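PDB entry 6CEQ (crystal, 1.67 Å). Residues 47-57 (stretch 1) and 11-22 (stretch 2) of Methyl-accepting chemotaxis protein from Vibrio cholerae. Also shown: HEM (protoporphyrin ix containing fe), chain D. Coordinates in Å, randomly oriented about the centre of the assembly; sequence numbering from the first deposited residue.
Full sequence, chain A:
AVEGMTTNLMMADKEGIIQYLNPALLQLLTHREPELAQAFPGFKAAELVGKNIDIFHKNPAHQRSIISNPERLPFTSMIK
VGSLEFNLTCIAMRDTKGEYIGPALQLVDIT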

# COMPACT_ATOMS: atom_id res chain seq x y z
N GLU A 47 0.99 12.89 -3.66
CA GLU A 47 0.05 13.50 -2.73
C GLU A 47 -0.52 12.48 -1.74
O GLU A 47 -1.40 12.83 -0.95
CB GLU A 47 -1.11 14.07 -3.57
CG GLU A 47 -0.78 15.18 -4.60
CD GLU A 47 -1.46 16.51 -4.28
OE1 GLU A 47 -2.60 16.47 -3.72
OE2 GLU A 47 -0.92 17.60 -4.60
N LEU A 48 0.01 11.25 -1.72
CA LEU A 48 -0.56 10.17 -0.91
C LEU A 48 -0.13 10.24 0.55
O LEU A 48 -0.91 9.87 1.44
CB LEU A 48 -0.14 8.82 -1.50
CG LEU A 48 -0.74 8.43 -2.84
CD1 LEU A 48 -0.15 7.10 -3.29
CD2 LEU A 48 -2.25 8.33 -2.75
N VAL A 49 1.09 10.71 0.81
CA VAL A 49 1.58 10.79 2.17
C VAL A 49 0.69 11.73 2.97
O VAL A 49 0.30 12.80 2.48
CB VAL A 49 3.05 11.23 2.18
CG1 VAL A 49 3.50 11.60 3.59
CG2 VAL A 49 3.94 10.12 1.61
N GLY A 50 0.31 11.31 4.17
CA GLY A 50 -0.58 12.08 5.00
C GLY A 50 -2.04 11.76 4.81
O GLY A 50 -2.87 12.18 5.62
N LYS A 51 -2.39 11.04 3.75
CA LYS A 51 -3.76 10.61 3.54
C LYS A 51 -4.04 9.33 4.33
O LYS A 51 -3.14 8.55 4.63
CB LYS A 51 -4.05 10.40 2.06
CG LYS A 51 -4.20 11.73 1.34
CD LYS A 51 -4.83 11.60 -0.03
CE LYS A 51 -5.17 12.99 -0.57
NZ LYS A 51 -4.03 13.93 -0.37
N ASN A 52 -5.31 9.15 4.69
CA ASN A 52 -5.72 7.92 5.35
C ASN A 52 -6.02 6.83 4.33
O ASN A 52 -6.71 7.07 3.33
CB ASN A 52 -6.94 8.17 6.23
CG ASN A 52 -7.17 7.04 7.20
OD1 ASN A 52 -7.48 5.92 6.80
ND2 ASN A 52 -7.00 7.32 8.48
N ILE A 53 -5.54 5.61 4.60
CA ILE A 53 -5.72 4.53 3.65
C ILE A 53 -7.19 4.18 3.44
O ILE A 53 -7.55 3.62 2.40
CB ILE A 53 -4.94 3.27 4.11
CG1 ILE A 53 -5.52 2.73 5.41
CG2 ILE A 53 -3.47 3.60 4.29
CD1 ILE A 53 -4.88 1.40 5.88
N ASP A 54 -8.06 4.54 4.39
CA ASP A 54 -9.48 4.23 4.29
C ASP A 54 -10.07 4.77 2.99
O ASP A 54 -10.99 4.16 2.43
CB ASP A 54 -10.24 4.82 5.48
CG ASP A 54 -9.91 4.15 6.80
OD1 ASP A 54 -9.24 3.10 6.82
OD2 ASP A 54 -10.30 4.72 7.85
N ILE A 55 -9.52 5.88 2.49
CA ILE A 55 -10.06 6.53 1.30
C ILE A 55 -10.02 5.60 0.10
O ILE A 55 -10.91 5.65 -0.76
CB ILE A 55 -9.26 7.82 1.03
CG1 ILE A 55 -9.54 8.86 2.12
CG2 ILE A 55 -9.54 8.38 -0.36
CD1 ILE A 55 -8.59 10.04 2.07
N PHE A 56 -9.05 4.69 0.05
CA PHE A 56 -8.81 3.88 -1.13
C PHE A 56 -9.39 2.48 -1.02
O PHE A 56 -9.29 1.70 -1.97
CB PHE A 56 -7.31 3.78 -1.40
CG PHE A 56 -6.64 5.12 -1.50
CD1 PHE A 56 -6.75 5.86 -2.66
CD2 PHE A 56 -5.94 5.64 -0.43
CE1 PHE A 56 -6.14 7.10 -2.76
CE2 PHE A 56 -5.34 6.87 -0.52
CZ PHE A 56 -5.44 7.60 -1.69
N HIS A 57 -10.01 2.15 0.11
CA HIS A 57 -10.49 0.81 0.37
C HIS A 57 -12.01 0.79 0.36
O HIS A 57 -12.64 1.58 1.07
CB HIS A 57 -9.96 0.32 1.72
CG HIS A 57 -8.47 0.19 1.75
ND1 HIS A 57 -7.74 0.36 2.91
CD2 HIS A 57 -7.58 -0.14 0.79
CE1 HIS A 57 -6.46 0.17 2.65
NE2 HIS A 57 -6.34 -0.15 1.37
CHA HEM D . -6.00 -3.93 -0.71
CHB HEM D . -3.69 -2.14 3.15
CHC HEM D . -2.46 1.70 0.39
CHD HEM D . -6.24 0.60 -2.44
C1A HEM D . -5.36 -3.82 0.50
C2A HEM D . -5.10 -4.90 1.38
C3A HEM D . -4.45 -4.41 2.46
C4A HEM D . -4.30 -3.02 2.28
CMA HEM D . -3.98 -5.20 3.65
CAA HEM D . -5.48 -6.34 1.14
CBA HEM D . -6.97 -6.52 1.41
CGA HEM D . -7.38 -7.92 1.02
O1A HEM D . -6.79 -8.51 0.09
O2A HEM D . -8.32 -8.49 1.63
C1B HEM D . -3.09 -0.96 2.68
C2B HEM D . -2.11 -0.25 3.42
C3B HEM D . -1.75 0.83 2.67
C4B HEM D . -2.55 0.76 1.42
CMB HEM D . -1.57 -0.62 4.77
CAB HEM D . -0.76 1.86 3.02
CBB HEM D . 0.40 1.51 3.56
C1C HEM D . -3.41 1.77 -0.63
C2C HEM D . -3.49 2.76 -1.62
C3C HEM D . -4.57 2.45 -2.43
C4C HEM D . -5.15 1.25 -1.92
CMC HEM D . -2.57 3.95 -1.77
CAC HEM D . -5.03 3.21 -3.60
CBC HEM D . -4.15 3.74 -4.45
C1D HEM D . -6.42 -0.77 -2.23
C2D HEM D . -7.29 -1.58 -3.09
C3D HEM D . -7.22 -2.84 -2.61
C4D HEM D . -6.31 -2.80 -1.46
CMD HEM D . -8.09 -1.11 -4.27
CAD HEM D . -7.94 -4.05 -3.15
CBD HEM D . -9.45 -3.82 -3.09
CGD HEM D . -9.85 -3.52 -1.67
O1D HEM D . -10.31 -2.40 -1.37
O2D HEM D . -9.74 -4.40 -0.78
NA HEM D . -4.86 -2.68 1.07
NB HEM D . -3.32 -0.34 1.51
NC HEM D . -4.41 0.87 -0.83
ND HEM D . -5.87 -1.54 -1.28
FE HEM D . -4.69 -0.99 0.05
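Stretch 2 11-22: MADKEGIIQYLN

Three backbone hydrogen bonds fix stretch 2 against stretch 1. Ile-18 N donates to Lys-51 O at 2.8 Å with an N-H...O angle of 175°, Gly-50 N donates to Ile-18 O at 2.8 Å and 167°, and Ile-53 N donates to Gly-16 O at 2.9 Å and 161°. Short distances and near-linear angles mark all three as strong. Their order gives the direction: as stretch 1 advances from Gly-50 through Lys-51 to Ile-53, its partners step back from Ile-18 to Gly-16, so the two backbones run antiparallel.

The bonds of Lys-51 O and Ile-53 N flank a single beta bridge between Asn-52 and Ile-17, whose CA atoms lie 4.4 Å apart. Two CA-H...O contacts accompany it, Asn-52 CA to Gly-16 O at 3.4 Å and Ile-17 CA to Lys-51 O at 3.5 Å. The side chain of Asn-52 adds a weak bond, ND2 to Glu-15 O at 3.2 Å, where the angle falls to 125°; its OD1 accepts from Asp-54 N at 2.8 Å.

Stretch 2 presents this edge as a hairpin. Strand residues 11-12 and 18-21 are joined through a type I turn from Asp-13 to Gly-16, closed by Gly-16 N to Asp-13 O at 2.9 Å and braced by Ile-17 N to Asp-13 OD1 at 2.7 Å. Gly-16 has phi/psi of 84/15°, where a CB would be jammed against the preceding carbonyl oxygen. On stretch 1, a type II turn from Leu-48 to Lys-51, with Lys-51 N to Leu-48 O at 3.0 Å, precedes the bridge and includes Gly-50 at phi/psi 91/-13°.

Packing centres on Ile-18, which loses 100 Å² to stretch 1, the largest share of any residue in the 566 Å² contact. Its CB points toward stretch 1, with chi1 in m and chi2 in t. Ile-18 CG1 lies 3.7 Å from Ile-53 CG2, while Ile-18 CD1 reaches Leu-48 CB at 4.2 Å and Phe-56 CE2 at 4.3 Å. Farther along the strand, Leu-21 CD2 meets Leu-48 CD1 at 3.6 Å, and Leu-21 CD1 lies 4.1 Å from Val-49 CG2. Gln-19 and Tyr-20 direct their CA-to-CB bonds away.

The heme borders this apolar cluster: Ile-53 CG2 is 3.5 Å from HEM CAB, Ala-12 CB is 3.7 Å from HEM CBB, and Ile-53 CG2 and Ala-12 CB are themselves 4.3 Å apart. Beyond them, His-57 NE2 binds HEM FE at 2.3 Å.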

# COMPACT_ATOMS: atom_id res chain seq x y z
N MET A 11 4.37 2.63 3.51
CA MET A 11 4.26 2.48 4.96
C MET A 11 3.16 3.38 5.52
O MET A 11 2.96 4.51 5.06
CB MET A 11 5.59 2.82 5.65
CG MET A 11 6.76 1.93 5.23
SD MET A 11 8.35 2.78 5.36
CE MET A 11 8.16 3.71 6.87
N ALA A 12 2.45 2.89 6.55
CA ALA A 12 1.43 3.68 7.23
C ALA A 12 1.59 3.54 8.74
O ALA A 12 2.23 2.61 9.23
CB ALA A 12 0.01 3.25 6.82
N ASP A 13 1.01 4.47 9.49
CA ASP A 13 1.01 4.33 10.94
C ASP A 13 -0.20 3.52 11.40
O ASP A 13 -1.01 3.05 10.60
CB ASP A 13 1.09 5.69 11.65
CG ASP A 13 -0.12 6.60 11.38
OD1 ASP A 13 -1.17 6.12 10.90
OD2 ASP A 13 -0.00 7.81 11.67
N LYS A 14 -0.30 3.32 12.73
CA LYS A 14 -1.37 2.50 13.29
C LYS A 14 -2.75 3.07 12.99
O LYS A 14 -3.72 2.31 12.86
CB LYS A 14 -1.18 2.37 14.80
CG LYS A 14 -0.24 1.25 15.19
CD LYS A 14 -0.40 0.87 16.65
CE LYS A 14 -0.12 2.06 17.55
NZ LYS A 14 -0.27 1.70 18.99
N GLU A 15 -2.88 4.40 12.93
CA GLU A 15 -4.14 5.04 12.57
C GLU A 15 -4.39 5.06 11.06
O GLU A 15 -5.35 5.70 10.62
CB GLU A 15 -4.22 6.48 13.14
CG GLU A 15 -4.43 6.57 14.64
CD GLU A 15 -3.27 6.04 15.47
OE1 GLU A 15 -2.09 6.29 15.10
OE2 GLU A 15 -3.55 5.35 16.48
N GLY A 16 -3.53 4.42 10.26
CA GLY A 16 -3.79 4.30 8.84
C GLY A 16 -3.36 5.49 8.02
O GLY A 16 -3.74 5.58 6.85
N ILE A 17 -2.54 6.38 8.57
CA ILE A 17 -2.07 7.53 7.81
C ILE A 17 -0.82 7.12 7.05
O ILE A 17 0.15 6.64 7.66
CB ILE A 17 -1.79 8.73 8.72
CG1 ILE A 17 -3.05 9.12 9.49
CG2 ILE A 17 -1.29 9.90 7.87
CD1 ILE A 17 -4.23 9.45 8.60
N ILE A 18 -0.83 7.31 5.74
CA ILE A 18 0.31 6.94 4.92
C ILE A 18 1.50 7.80 5.33
O ILE A 18 1.39 9.02 5.46
CB ILE A 18 -0.01 7.10 3.43
CG1 ILE A 18 -1.11 6.13 3.01
CG2 ILE A 18 1.23 6.86 2.62
CD1 ILE A 18 -1.61 6.36 1.59
N GLN A 19 2.63 7.14 5.60
CA GLN A 19 3.83 7.83 6.05
C GLN A 19 4.92 7.93 4.99
O GLN A 19 5.69 8.90 5.02
CB GLN A 19 4.42 7.12 7.28
CG GLN A 19 3.43 6.98 8.43
CD GLN A 19 3.05 8.33 9.03
OE1 GLN A 19 1.87 8.68 9.11
NE2 GLN A 19 4.05 9.08 9.46
N TYR A 20 5.02 6.97 4.08
CA TYR A 20 6.14 6.92 3.16
C TYR A 20 5.80 6.02 1.98
O TYR A 20 5.20 4.96 2.16
CB TYR A 20 7.41 6.41 3.86
CG TYR A 20 8.64 6.38 2.97
CD1 TYR A 20 9.33 7.55 2.69
CD2 TYR A 20 9.13 5.19 2.44
CE1 TYR A 20 10.45 7.55 1.89
CE2 TYR A 20 10.26 5.17 1.62
CZ TYR A 20 10.92 6.36 1.36
OH TYR A 20 12.04 6.39 0.57
N LEU A 21 6.20 6.45 0.78
CA LEU A 21 6.23 5.62 -0.42
C LEU A 21 7.65 5.63 -0.96
O LEU A 21 8.25 6.70 -1.09
CB LEU A 21 5.28 6.12 -1.50
CG LEU A 21 3.81 5.72 -1.40
CD1 LEU A 21 3.07 6.64 -0.46
CD2 LEU A 21 3.20 5.76 -2.78
N ASN A 22 8.17 4.45 -1.29
CA ASN A 22 9.53 4.39 -1.80
C ASN A 22 9.55 4.80 -3.28
O ASN A 22 8.49 4.94 -3.91
CB ASN A 22 10.12 3.00 -1.54
CG ASN A 22 9.77 1.96 -2.60
OD1 ASN A 22 8.75 2.04 -3.28
ND2 ASN A 22 10.63 0.94 -2.70
O HOH W 1 -2.63 -1.73 -1.25